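Local coordinates for pyroglutatmate porin OpdO (Pseudomonas aeruginosa, PDB 2Y0K), which probably serves as an outer-membrane channel of the OprD porin family, admitting small solutes across the outer membrane, with pyroglutamate as its likely substrate, at residues R19-N24 with E378-L383; F320-V325 with R343-G348; A115-S120 with P132-G137. All coordinates share one frame; numbering follows the deposited sequence.

Interaction 1: residues R19-N24 with E378-L383; sequences RNFYFN and ENRLIL. With C8E ((hydroxyethyloxy)tri(ethyloxy)octane), chain K.
F21 and F23 hold CG anti to the backbone N (chi1 180° and 166°), which carries both ring ends across to strand 378-383, while R380 and I382 place their CG and CG1 beside their own backbone N and rise next to these rings. I382 meets F21 at the ring edge, close to its plane, with CG1 3.3 Å from F21 CD1, a tight fit. F23 presents its edge to the aliphatic part of R380, where F23 CD2 lies 3.9 Å from R380 CG. Farther out, F23 CE2 sits over one face of the guanidinium, the two planes standing 83° apart. That group is fixed by E378, whose OE1 receives both R380 NE (2.7 Å) and R380 NH2 (2.8 Å) side-on and from the same face of the carboxylate. E378 OE2 reaches F23 CE2 at 3.3 Å and also forms a salt bridge with R25, so the acid links two arginines. On the opposite surface, C6 of the C8E tail lies over one face of the Y22 ring, and C3 comes within 3.7 Å of Y22 CE1, consistent with a membrane-facing exterior. Between these two layers of side chains the backbones pair antiparallel through six hydrogen bonds, as between L381 N and Y22 O at 2.8 Å. N20, Y22 and N24 are the hydrogen-bonded partners of L383, L381 and N379. This pairing joins the first strand of the barrel, 13-27, to the last, 376-388, and so closes the cylinder; strand 36-48 flanks it beyond 19-24, and strand 360-370 beyond 378-383.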
loop_
_atom_site.group_PDB
_atom_site.type_symbol
_atom_site.label_atom_id
_atom_site.label_comp_id
_atom_site.label_asym_id
_atom_site.label_seq_id
_atom_site.Cartn_x
_atom_site.Cartn_y
_atom_site.Cartn_z
ATOM N N ARG A 19 14.548 11.846 0.711
ATOM C CA ARG A 19 14.802 10.449 0.382
ATOM C C ARG A 19 15.903 10.313 -0.647
ATOM O O ARG A 19 15.834 10.888 -1.738
ATOM C CB ARG A 19 13.549 9.775 -0.168
ATOM C CG ARG A 19 12.384 9.737 0.779
ATOM C CD ARG A 19 11.297 8.865 0.180
ATOM N NE ARG A 19 10.149 8.741 1.061
ATOM C CZ ARG A 19 8.942 8.370 0.649
ATOM N NH1 ARG A 19 8.734 8.110 -0.633
ATOM N NH2 ARG A 19 7.942 8.274 1.515
ATOM N N ASN A 20 16.926 9.552 -0.302
ATOM C CA ASN A 20 17.894 9.149 -1.295
ATOM C C ASN A 20 17.683 7.657 -1.547
ATOM O O ASN A 20 17.589 6.864 -0.613
ATOM C CB ASN A 20 19.312 9.461 -0.827
ATOM C CG ASN A 20 20.336 9.258 -1.918
ATOM O OD1 ASN A 20 20.904 8.173 -2.045
ATOM N ND2 ASN A 20 20.575 10.303 -2.724
ATOM N N PHE A 21 17.588 7.287 -2.814
ATOM C CA PHE A 21 17.039 6.002 -3.181
ATOM C C PHE A 21 17.833 5.327 -4.296
ATOM O O PHE A 21 17.956 5.856 -5.403
ATOM C CB PHE A 21 15.579 6.183 -3.593
ATOM C CG PHE A 21 14.892 4.910 -4.009
ATOM C CD1 PHE A 21 14.404 4.033 -3.066
ATOM C CD2 PHE A 21 14.723 4.601 -5.351
ATOM C CE1 PHE A 21 13.772 2.854 -3.442
ATOM C CE2 PHE A 21 14.084 3.425 -5.738
ATOM C CZ PHE A 21 13.611 2.550 -4.776
ATOM N N TYR A 22 18.379 4.156 -3.990
ATOM C CA TYR A 22 19.058 3.343 -4.991
ATOM C C TYR A 22 18.291 2.061 -5.202
ATOM O O TYR A 22 17.874 1.400 -4.248
ATOM C CB TYR A 22 20.495 3.016 -4.583
ATOM C CG TYR A 22 21.167 2.096 -5.574
ATOM C CD1 TYR A 22 21.392 2.500 -6.884
ATOM C CD2 TYR A 22 21.557 0.821 -5.211
ATOM C CE1 TYR A 22 21.996 1.657 -7.798
ATOM C CE2 TYR A 22 22.169 -0.033 -6.120
ATOM C CZ TYR A 22 22.386 0.393 -7.406
ATOM O OH TYR A 22 22.987 -0.454 -8.301
ATOM N N PHE A 23 18.124 1.703 -6.460
ATOM C CA PHE A 23 17.295 0.578 -6.825
ATOM C C PHE A 23 17.973 -0.239 -7.922
ATOM O O PHE A 23 18.417 0.314 -8.924
ATOM C CB PHE A 23 15.950 1.111 -7.300
ATOM C CG PHE A 23 15.118 0.108 -8.016
ATOM C CD1 PHE A 23 15.245 -0.062 -9.384
ATOM C CD2 PHE A 23 14.188 -0.657 -7.327
ATOM C CE1 PHE A 23 14.471 -0.991 -10.052
ATOM C CE2 PHE A 23 13.403 -1.587 -7.990
ATOM C CZ PHE A 23 13.544 -1.752 -9.351
ATOM N N ASN A 24 18.046 -1.552 -7.723
ATOM C CA ASN A 24 18.720 -2.450 -8.665
ATOM C C ASN A 24 17.904 -3.690 -9.027
ATOM O O ASN A 24 17.450 -4.420 -8.146
ATOM C CB ASN A 24 20.059 -2.895 -8.091
ATOM C CG ASN A 24 20.892 -3.641 -9.095
ATOM O OD1 ASN A 24 21.740 -3.052 -9.769
ATOM N ND2 ASN A 24 20.657 -4.941 -9.217
ATOM N N GLU A 378 16.560 -8.302 -6.720
ATOM C CA GLU A 378 16.285 -6.886 -6.561
ATOM C C GLU A 378 16.817 -6.380 -5.222
ATOM O O GLU A 378 16.565 -6.972 -4.169
ATOM C CB GLU A 378 14.776 -6.619 -6.658
ATOM C CG GLU A 378 14.422 -5.136 -6.674
ATOM C CD GLU A 378 12.922 -4.859 -6.617
ATOM O OE1 GLU A 378 12.352 -4.804 -5.506
ATOM O OE2 GLU A 378 12.310 -4.659 -7.682
ATOM N N ASN A 379 17.574 -5.291 -5.278
ATOM C CA ASN A 379 17.987 -4.571 -4.080
ATOM C C ASN A 379 17.445 -3.166 -4.095
ATOM O O ASN A 379 17.520 -2.480 -5.119
ATOM C CB ASN A 379 19.501 -4.496 -3.972
ATOM C CG ASN A 379 20.129 -5.847 -3.887
ATOM O OD1 ASN A 379 20.453 -6.447 -4.914
ATOM N ND2 ASN A 379 20.274 -6.363 -2.669
ATOM N N ARG A 380 16.899 -2.755 -2.954
ATOM C CA ARG A 380 16.503 -1.378 -2.715
ATOM C C ARG A 380 17.234 -0.884 -1.496
ATOM O O ARG A 380 17.234 -1.547 -0.455
ATOM C CB ARG A 380 15.002 -1.271 -2.468
ATOM C CG ARG A 380 14.157 -1.818 -3.594
ATOM C CD ARG A 380 12.674 -1.544 -3.384
ATOM N NE ARG A 380 11.888 -2.474 -4.182
ATOM C CZ ARG A 380 10.668 -2.238 -4.649
ATOM N NH1 ARG A 380 10.067 -1.083 -4.396
ATOM N NH2 ARG A 380 10.055 -3.170 -5.375
ATOM N N LEU A 381 17.861 0.283 -1.637
ATOM C CA LEU A 381 18.508 0.981 -0.532
ATOM C C LEU A 381 17.869 2.357 -0.409
ATOM O O LEU A 381 17.872 3.126 -1.368
ATOM C CB LEU A 381 20.009 1.119 -0.793
ATOM C CG LEU A 381 20.869 1.736 0.312
ATOM C CD1 LEU A 381 20.756 0.913 1.576
ATOM C CD2 LEU A 381 22.335 1.825 -0.123
ATOM N N ILE A 382 17.295 2.655 0.752
ATOM C CA ILE A 382 16.635 3.936 0.965
ATOM C C ILE A 382 17.177 4.652 2.203
ATOM O O ILE A 382 17.100 4.140 3.325
ATOM C CB ILE A 382 15.098 3.787 1.085
ATOM C CG1 ILE A 382 14.544 2.866 -0.007
ATOM C CG2 ILE A 382 14.409 5.159 1.022
ATOM C CD1 ILE A 382 14.469 1.392 0.394
ATOM N N LEU A 383 17.741 5.834 1.989
ATOM C CA LEU A 383 18.176 6.695 3.086
ATOM C C LEU A 383 17.128 7.784 3.229
ATOM O O LEU A 383 16.809 8.475 2.259
ATOM C CB LEU A 383 19.531 7.305 2.764
ATOM C CG LEU A 383 20.167 8.208 3.818
ATOM C CD1 LEU A 383 20.599 7.374 5.002
ATOM C CD2 LEU A 383 21.358 8.975 3.247
HETATM C C1 C8E K . 24.041 4.210 -11.261
HETATM C C2 C8E K . 25.161 4.445 -10.237
HETATM C C3 C8E K . 24.624 4.049 -8.858
HETATM C C4 C8E K . 25.711 3.905 -7.799
HETATM C C5 C8E K . 25.445 4.825 -6.609
HETATM C C6 C8E K . 24.715 4.107 -5.471
HETATM C C7 C8E K . 24.896 4.866 -4.156
HETATM C C8 C8E K . 24.217 4.153 -2.983
HETATM O O9 C8E K . 23.303 5.015 -2.337
HETATM C C10 C8E K . 23.753 5.439 -1.069
#

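Interaction 2: residues F320-V325 with R343-G348. With C8E ((hydroxyethyloxy)tri(ethyloxy)octane), chain G.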
loop_
_atom_site.group_PDB
_atom_site.type_symbol
_atom_site.label_atom_id
_atom_site.label_comp_id
_atom_site.label_asym_id
_atom_site.label_seq_id
_atom_site.Cartn_x
_atom_site.Cartn_y
_atom_site.Cartn_z
ATOM N N PHE A 320 15.113 -6.112 11.663
ATOM C CA PHE A 320 15.357 -7.151 10.678
ATOM C C PHE A 320 14.063 -7.869 10.387
ATOM O O PHE A 320 13.273 -8.153 11.293
ATOM C CB PHE A 320 16.417 -8.133 11.181
ATOM C CG PHE A 320 16.533 -9.384 10.356
ATOM C CD1 PHE A 320 17.378 -9.437 9.264
ATOM C CD2 PHE A 320 15.807 -10.514 10.685
ATOM C CE1 PHE A 320 17.489 -10.588 8.509
ATOM C CE2 PHE A 320 15.915 -11.672 9.933
ATOM C CZ PHE A 320 16.758 -11.711 8.849
ATOM N N MET A 321 13.845 -8.147 9.111
ATOM C CA MET A 321 12.682 -8.895 8.674
ATOM C C MET A 321 13.108 -9.872 7.576
ATOM O O MET A 321 13.901 -9.544 6.695
ATOM C CB MET A 321 11.603 -7.943 8.157
ATOM C CG MET A 321 10.298 -8.622 7.755
ATOM S SD MET A 321 10.319 -9.345 6.101
ATOM C CE MET A 321 10.489 -7.892 5.066
ATOM N N SER A 322 12.588 -11.084 7.632
ATOM C CA SER A 322 12.877 -12.041 6.592
ATOM C C SER A 322 11.602 -12.807 6.273
ATOM O O SER A 322 10.868 -13.203 7.176
ATOM C CB SER A 322 14.000 -12.983 7.034
ATOM O OG SER A 322 14.168 -14.023 6.097
ATOM N N ARG A 323 11.325 -12.999 4.987
ATOM C CA ARG A 323 10.135 -13.745 4.619
ATOM C C ARG A 323 10.312 -14.575 3.366
ATOM O O ARG A 323 11.155 -14.282 2.521
ATOM C CB ARG A 323 8.906 -12.833 4.493
ATOM C CG ARG A 323 9.074 -11.692 3.525
ATOM C CD ARG A 323 7.828 -10.800 3.461
ATOM N NE ARG A 323 8.114 -9.638 2.636
ATOM C CZ ARG A 323 7.426 -8.498 2.649
ATOM N NH1 ARG A 323 6.363 -8.355 3.433
ATOM N NH2 ARG A 323 7.807 -7.496 1.863
ATOM N N TYR A 324 9.484 -15.606 3.256
ATOM C CA TYR A 324 9.528 -16.490 2.107
ATOM C C TYR A 324 8.109 -16.884 1.731
ATOM O O TYR A 324 7.261 -17.135 2.597
ATOM C CB TYR A 324 10.376 -17.725 2.425
ATOM C CG TYR A 324 10.518 -18.740 1.303
ATOM C CD1 TYR A 324 11.521 -18.616 0.342
ATOM C CD2 TYR A 324 9.677 -19.849 1.231
ATOM C CE1 TYR A 324 11.665 -19.564 -0.673
ATOM C CE2 TYR A 324 9.814 -20.803 0.222
ATOM C CZ TYR A 324 10.805 -20.651 -0.724
ATOM O OH TYR A 324 10.936 -21.588 -1.723
ATOM N N VAL A 325 7.858 -16.914 0.426
ATOM C CA VAL A 325 6.560 -17.280 -0.100
ATOM C C VAL A 325 6.746 -18.228 -1.261
ATOM O O VAL A 325 7.530 -17.959 -2.178
ATOM C CB VAL A 325 5.795 -16.052 -0.619
ATOM C CG1 VAL A 325 4.369 -16.441 -0.997
ATOM C CG2 VAL A 325 5.798 -14.945 0.443
ATOM N N ARG A 343 11.994 -14.690 -1.935
ATOM C CA ARG A 343 12.583 -14.452 -0.634
ATOM C C ARG A 343 12.763 -12.943 -0.488
ATOM O O ARG A 343 13.225 -12.289 -1.425
ATOM C CB ARG A 343 13.936 -15.156 -0.545
ATOM C CG ARG A 343 14.646 -14.966 0.783
ATOM C CD ARG A 343 16.112 -15.359 0.668
ATOM N NE ARG A 343 16.243 -16.695 0.098
ATOM C CZ ARG A 343 16.857 -16.978 -1.049
ATOM N NH1 ARG A 343 17.429 -16.016 -1.763
ATOM N NH2 ARG A 343 16.902 -18.232 -1.476
ATOM N N ASN A 344 12.359 -12.383 0.653
ATOM C CA ASN A 344 12.678 -10.977 0.963
ATOM C C ASN A 344 13.461 -10.878 2.264
ATOM O O ASN A 344 13.184 -11.601 3.219
ATOM C CB ASN A 344 11.417 -10.102 1.135
ATOM C CG ASN A 344 10.533 -10.048 -0.098
ATOM O OD1 ASN A 344 10.971 -10.314 -1.219
ATOM N ND2 ASN A 344 9.276 -9.683 0.109
ATOM N N THR A 345 14.397 -9.941 2.323
ATOM C CA THR A 345 15.044 -9.604 3.582
ATOM C C THR A 345 15.153 -8.084 3.737
ATOM O O THR A 345 15.659 -7.401 2.840
ATOM C CB THR A 345 16.441 -10.259 3.668
ATOM O OG1 THR A 345 16.323 -11.655 3.355
ATOM C CG2 THR A 345 17.037 -10.102 5.056
ATOM N N ASP A 346 14.652 -7.563 4.857
ATOM C CA ASP A 346 14.782 -6.140 5.196
ATOM C C ASP A 346 15.725 -5.943 6.383
ATOM O O ASP A 346 15.514 -6.497 7.472
ATOM C CB ASP A 346 13.425 -5.525 5.566
ATOM C CG ASP A 346 12.543 -5.260 4.366
ATOM O OD1 ASP A 346 12.785 -5.830 3.282
ATOM O OD2 ASP A 346 11.581 -4.483 4.516
ATOM N N LEU A 347 16.757 -5.140 6.171
ATOM C CA LEU A 347 17.666 -4.747 7.235
ATOM C C LEU A 347 17.654 -3.220 7.343
ATOM O O LEU A 347 17.921 -2.515 6.368
ATOM C CB LEU A 347 19.076 -5.260 6.935
ATOM C CG LEU A 347 20.193 -4.967 7.948
ATOM C CD1 LEU A 347 19.844 -5.499 9.334
ATOM C CD2 LEU A 347 21.499 -5.581 7.470
ATOM N N GLY A 348 17.343 -2.704 8.524
ATOM C CA GLY A 348 17.196 -1.270 8.676
ATOM C C GLY A 348 17.705 -0.696 9.982
ATOM O O GLY A 348 17.633 -1.335 11.038
HETATM O O9 C8E G . 10.218 -18.623 9.046
HETATM C C10 C8E G . 10.411 -17.338 8.481
HETATM C C11 C8E G . 11.879 -17.190 8.104
HETATM O O12 C8E G . 12.029 -16.915 6.725
HETATM C C13 C8E G . 13.240 -17.466 6.252
HETATM C C14 C8E G . 13.549 -16.953 4.859
HETATM O O15 C8E G . 14.338 -17.904 4.191
HETATM C C16 C8E G . 13.540 -18.645 3.287
#
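M321 and D346 stand side by side on one surface of the hairpin, the methyl of M321 resting against the carboxylate with CE 3.4 Å from D346 CG. The bends of the M321 chain (chi2 -82°, chi3 -65°) bring that methyl back toward the partner strand, where it also covers one face of the R323 guanidinium. R323 starts with CG wedged between its backbone N and carbonyl carbon (chi1 56°), then runs extended across N344, its NE 3.7 Å from N344 CB at the guanidinium edge. On the other surface F320 and T345 meet obliquely, F320 CE1 lying 3.5 Å from T345 CG2, and R343 CB approaches the edge of the Y324 ring. A C8E molecule lies along this side, its C14 3.2 Å from S322 OG and its C16 3.4 Å from Y324 CB, consistent with a surface turned to the membrane. Four backbone hydrogen bonds set these positions, two between M321 and D346 and two between R323 and N344; R323 N to N344 O measures 2.9 Å. Outside this first shell, R305 and R364 bring further positive charge up to R323, while D346 makes a long, weak ion pair with R364. Such a basic cluster is consistent with the arginine-rich channel lining of OprD-family porins. The two strands, 318-332 and 335-350, form a hairpin of the barrel wall, bordered by strand 300-309 beside 320-325 and by strand 360-370 beside 343-348, while I289 and Q290 of a loop cover N344.

Interaction 3: residues A115-S120 with P132-G137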
loop_
_atom_site.group_PDB
_atom_site.type_symbol
_atom_site.label_atom_id
_atom_site.label_comp_id
_atom_site.label_asym_id
_atom_site.label_seq_id
_atom_site.Cartn_x
_atom_site.Cartn_y
_atom_site.Cartn_z
ATOM N N ALA A 115 -5.870 15.903 -4.352
ATOM C CA ALA A 115 -4.868 14.850 -4.244
ATOM C C ALA A 115 -5.093 13.986 -3.004
ATOM O O ALA A 115 -5.296 14.503 -1.905
ATOM C CB ALA A 115 -3.465 15.439 -4.234
ATOM N N LEU A 116 -5.044 12.667 -3.202
ATOM C CA LEU A 116 -5.335 11.694 -2.166
ATOM C C LEU A 116 -4.273 10.613 -2.105
ATOM O O LEU A 116 -3.667 10.251 -3.116
ATOM C CB LEU A 116 -6.688 11.041 -2.441
ATOM C CG LEU A 116 -7.849 12.026 -2.600
ATOM C CD1 LEU A 116 -9.097 11.312 -3.145
ATOM C CD2 LEU A 116 -8.127 12.751 -1.277
ATOM N N HIS A 117 -4.066 10.091 -0.904
ATOM C CA HIS A 117 -3.150 8.990 -0.685
ATOM C C HIS A 117 -3.618 8.287 0.573
ATOM O O HIS A 117 -3.519 8.836 1.672
ATOM C CB HIS A 117 -1.720 9.499 -0.498
ATOM C CG HIS A 117 -0.691 8.409 -0.469
ATOM N ND1 HIS A 117 -0.412 7.674 0.665
ATOM C CD2 HIS A 117 0.117 7.920 -1.441
ATOM C CE1 HIS A 117 0.524 6.781 0.392
ATOM N NE2 HIS A 117 0.863 6.910 -0.877
ATOM N N PHE A 118 -4.152 7.081 0.418
ATOM C CA PHE A 118 -4.715 6.369 1.552
ATOM C C PHE A 118 -4.696 4.877 1.271
ATOM O O PHE A 118 -4.366 4.443 0.164
ATOM C CB PHE A 118 -6.152 6.840 1.797
ATOM C CG PHE A 118 -7.084 6.523 0.659
ATOM C CD1 PHE A 118 -7.167 7.362 -0.440
ATOM C CD2 PHE A 118 -7.848 5.364 0.674
ATOM C CE1 PHE A 118 -8.014 7.063 -1.498
ATOM C CE2 PHE A 118 -8.705 5.060 -0.368
ATOM C CZ PHE A 118 -8.781 5.903 -1.467
ATOM N N LYS A 119 -5.075 4.116 2.291
ATOM C CA LYS A 119 -5.087 2.660 2.286
ATOM C C LYS A 119 -6.512 2.169 2.536
ATOM O O LYS A 119 -7.221 2.729 3.382
ATOM C CB LYS A 119 -4.206 2.159 3.433
ATOM C CG LYS A 119 -2.842 1.629 3.038
ATOM C CD LYS A 119 -1.930 2.673 2.424
ATOM C CE LYS A 119 -0.681 1.964 1.888
ATOM N NZ LYS A 119 0.399 2.865 1.418
ATOM N N SER A 120 -6.927 1.138 1.800
ATOM C CA SER A 120 -8.210 0.478 2.016
ATOM C C SER A 120 -8.209 -0.842 1.245
ATOM O O SER A 120 -7.495 -0.982 0.249
ATOM C CB SER A 120 -9.371 1.349 1.534
ATOM O OG SER A 120 -9.465 1.353 0.114
ATOM N N PRO A 132 5.551 9.040 -3.756
ATOM C CA PRO A 132 4.295 8.284 -3.642
ATOM C C PRO A 132 3.363 8.379 -4.857
ATOM O O PRO A 132 3.332 9.391 -5.560
ATOM C CB PRO A 132 3.608 8.937 -2.432
ATOM C CG PRO A 132 4.221 10.318 -2.353
ATOM C CD PRO A 132 5.632 10.140 -2.770
ATOM N N GLU A 133 2.604 7.314 -5.086
ATOM C CA GLU A 133 1.485 7.360 -6.000
ATOM C C GLU A 133 0.449 8.303 -5.403
ATOM O O GLU A 133 0.278 8.367 -4.182
ATOM C CB GLU A 133 0.891 5.951 -6.159
ATOM C CG GLU A 133 -0.408 5.878 -6.947
ATOM C CD GLU A 133 -0.976 4.454 -7.035
ATOM O OE1 GLU A 133 -0.819 3.681 -6.062
ATOM O OE2 GLU A 133 -1.574 4.108 -8.088
ATOM N N LEU A 134 -0.246 9.046 -6.253
ATOM C CA LEU A 134 -1.359 9.857 -5.781
ATOM C C LEU A 134 -2.591 9.582 -6.608
ATOM O O LEU A 134 -2.498 9.310 -7.807
ATOM C CB LEU A 134 -1.023 11.346 -5.858
ATOM C CG LEU A 134 0.150 11.843 -5.011
ATOM C CD1 LEU A 134 0.451 13.301 -5.350
ATOM C CD2 LEU A 134 -0.129 11.659 -3.511
ATOM N N PHE A 135 -3.750 9.660 -5.974
ATOM C CA PHE A 135 -4.999 9.644 -6.713
ATOM C C PHE A 135 -5.625 11.020 -6.674
ATOM O O PHE A 135 -5.406 11.785 -5.737
ATOM C CB PHE A 135 -5.989 8.665 -6.099
ATOM C CG PHE A 135 -5.505 7.256 -6.056
ATOM C CD1 PHE A 135 -5.329 6.534 -7.224
ATOM C CD2 PHE A 135 -5.243 6.639 -4.842
ATOM C CE1 PHE A 135 -4.899 5.223 -7.183
ATOM C CE2 PHE A 135 -4.815 5.332 -4.796
ATOM C CZ PHE A 135 -4.642 4.619 -5.971
ATOM N N ARG A 136 -6.430 11.322 -7.683
ATOM C CA ARG A 136 -7.276 12.507 -7.649
ATOM C C ARG A 136 -8.723 12.070 -7.463
ATOM O O ARG A 136 -9.180 11.118 -8.104
ATOM C CB ARG A 136 -7.147 13.296 -8.952
ATOM C CG ARG A 136 -7.707 14.696 -8.870
ATOM C CD ARG A 136 -7.726 15.376 -10.229
ATOM N NE ARG A 136 -8.890 14.985 -11.012
ATOM C CZ ARG A 136 -8.998 15.178 -12.322
ATOM N NH1 ARG A 136 -8.006 15.761 -12.984
ATOM N NH2 ARG A 136 -10.092 14.787 -12.969
ATOM N N GLY A 137 -9.438 12.761 -6.580
ATOM C CA GLY A 137 -10.850 12.503 -6.370
ATOM C C GLY A 137 -11.379 13.032 -5.045
ATOM O O GLY A 137 -10.914 14.053 -4.529
#
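L116 and F135 form one antiparallel hydrogen-bonded pair, with L116 N 2.7 Å from F135 O and F135 N 2.9 Å from L116 O, before the two chains separate, their end-to-end directions 109° apart. The pairing is thus a short bridge, continued at one end by the non-hydrogen-bonded pair A115 and R136. L116 has CG beside its backbone N (chi1 -55°), and its CD1 packs onto the main chain at G137, 3.4 Å from G137 C. G137 adopts backbone angles at which a CB would collide with the preceding carbonyl O, so glycine suits the corner where the chain turns into strand 138-142. F118 brings CE1 to 4.4 Å from F135 CD2, a loose aromatic contact. Farther along, the H117 side chain crosses P132 at about a right angle, and H117 CB lies 4.0 Å from L134 CD2. The polar ends look elsewhere: R136 makes a salt bridge with D156, and E133 is hydrogen-bonded to N126. The bridge draws together the ends of a long loop that leaves strand 109-113 and lies well within the barrel outline, an arrangement resembling the inward-folded constriction loop characteristic of porins.

Interactions 1 and 2 belong to the barrel wall, whereas interaction 3 is the more buried contact and lies nearer the chain centre. Interaction 1 joins strands from the two ends of the chain and encloses the other two contacts in sequence; interaction 2 is local to one hairpin. Both wall contacts pair a detergent-touched surface with one carrying charged groups, and R364 lies between them, paired through its backbone with R380 and weakly with the carboxylate of D346. Interaction 3 has only two backbone hydrogen bonds and relies largely on apolar side chains. It touches interaction 1 through R19 NH1, 4.3 Å from P132 CD, while its nearest atoms remain about 13 Å from interaction 2.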